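Local coordinates for uncharacterized protein MJ0764 (Methanocaldococcus jannaschii, PDB 2B8M), which is of unknown function but belongs to the RmlC-like cupin family and adopts a double-stranded beta-helix fold, at the interface of chains A and B. Sequence-based numbering; all coordinates share one arbitrary frame. Chains: chain A/B, Hypothetical protein MJ0764.

The interface of chains A and B. Residues chain A 52-54, 75; chain B 9, 29, 97.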
# COMPACT_ATOMS: atom_id res chain seq x y z
N ILE A 52 3.18 -1.19 5.05
CA ILE A 52 2.34 -2.35 4.79
C ILE A 52 3.25 -3.57 4.65
O ILE A 52 3.94 -3.74 3.64
CB ILE A 52 1.47 -2.16 3.52
CG1 ILE A 52 0.59 -0.90 3.61
CG2 ILE A 52 0.65 -3.41 3.30
CD1 ILE A 52 -0.04 -0.48 2.29
N ILE A 53 3.26 -4.41 5.66
CA ILE A 53 4.25 -5.50 5.69
C ILE A 53 3.68 -6.75 5.04
O ILE A 53 2.69 -7.31 5.53
CB ILE A 53 4.68 -5.79 7.11
CG1 ILE A 53 5.16 -4.48 7.76
CG2 ILE A 53 5.79 -6.85 7.14
CD1 ILE A 53 5.61 -4.64 9.13
N ILE A 54 4.29 -7.21 3.95
CA ILE A 54 3.77 -8.39 3.28
C ILE A 54 4.63 -9.64 3.37
O ILE A 54 4.13 -10.70 3.03
CB ILE A 54 3.39 -8.10 1.84
CG1 ILE A 54 4.61 -7.67 1.03
CG2 ILE A 54 2.30 -6.97 1.75
CD1 ILE A 54 4.30 -7.81 -0.51
N ILE A 75 -0.14 -3.45 9.20
CA ILE A 75 0.08 -2.13 8.66
C ILE A 75 0.39 -1.27 9.86
O ILE A 75 -0.38 -1.27 10.82
CB ILE A 75 -1.15 -1.59 7.93
CG1 ILE A 75 -1.53 -2.49 6.78
CG2 ILE A 75 -0.93 -0.12 7.51
CD1 ILE A 75 -2.79 -2.03 6.09
N PHE B 9 -4.23 -7.07 8.74
CA PHE B 9 -4.96 -7.52 7.57
C PHE B 9 -4.90 -9.05 7.51
O PHE B 9 -3.91 -9.68 7.96
CB PHE B 9 -4.49 -6.83 6.28
CG PHE B 9 -3.08 -7.19 5.81
CD1 PHE B 9 -2.84 -8.33 5.05
CD2 PHE B 9 -2.02 -6.35 6.09
CE1 PHE B 9 -1.56 -8.62 4.59
CE2 PHE B 9 -0.73 -6.65 5.66
CZ PHE B 9 -0.51 -7.78 4.91
N ILE B 29 -6.53 3.26 3.48
CA ILE B 29 -5.89 2.04 3.00
C ILE B 29 -6.80 0.86 3.30
O ILE B 29 -7.12 0.57 4.45
CB ILE B 29 -4.47 1.83 3.61
CG1 ILE B 29 -3.58 3.08 3.44
CG2 ILE B 29 -3.81 0.59 2.98
CD1 ILE B 29 -2.24 2.98 4.08
N PHE B 97 -4.06 -4.08 -2.18
CA PHE B 97 -4.35 -2.95 -1.33
C PHE B 97 -4.84 -1.79 -2.15
O PHE B 97 -4.42 -1.61 -3.29
CB PHE B 97 -3.14 -2.52 -0.52
CG PHE B 97 -2.66 -3.60 0.41
CD1 PHE B 97 -1.76 -4.57 -0.02
CD2 PHE B 97 -3.15 -3.66 1.71
CE1 PHE B 97 -1.38 -5.57 0.84
CE2 PHE B 97 -2.74 -4.65 2.58
CZ PHE B 97 -1.88 -5.60 2.15
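A:Ile52 meets B:Phe97 in a CH-pi contact within a largely hydrophobic patch between two cupin beta-helices. The interface is two-fold symmetric in the deposited assembly, which suggests a homodimer, although the coordinates alone do not prove one in solution. In the CH-pi contact, CG2 of A:Ile52 sits 3.7 Å from the centroid of the B:Phe97 ring, over one face and shifted toward the rim. Its nearest ring carbon is CZ of B:Phe97, at 3.5 Å. The two side chains run past each other in opposite directions. A chi1 of -57° places CG2 of A:Ile52 opposite its own backbone N and directs this methyl to the ring, leaving the CG1-CD1 arm for a second neighbour.

Aliphatic contacts extend the patch. CD1 of A:Ile52 approaches CG2 of B:Ile29 at 4.0 Å, the two side chains meeting tip to tip. The same B:Ile29 methyl lies 4.2 Å from CD1 of A:Ile75, so it borders branches from strands 49-55 and 74-78. Along strand 49-55, CG2 of A:Ile54 reaches CE1 of B:Phe97 at 4.0 Å, giving that ring a second isoleucine partner.

The aromatic pair belongs to chain B. CZ of B:Phe97 stands 3.7 Å above the B:Phe9 ring plane, over its centre, and the ring planes make an angle of about 85°, an edge-to-face arrangement. B:Phe9 may thereby help hold B:Phe97 in its orientation. Replacing B:Phe97 with an alanine would probably leave CG2 of A:Ile52 without its aromatic face and B:Phe9 without the ring edge packed against it.

B:Phe9 also touches chain A directly. Its CD2 lies 4.0 Å from CG1 of A:Ile75, the side chains crossing nearly at right angles. A:Ile53 contributes through its backbone: its carbonyl O lies 3.3 Å from CZ of B:Phe9, at the ring's far end.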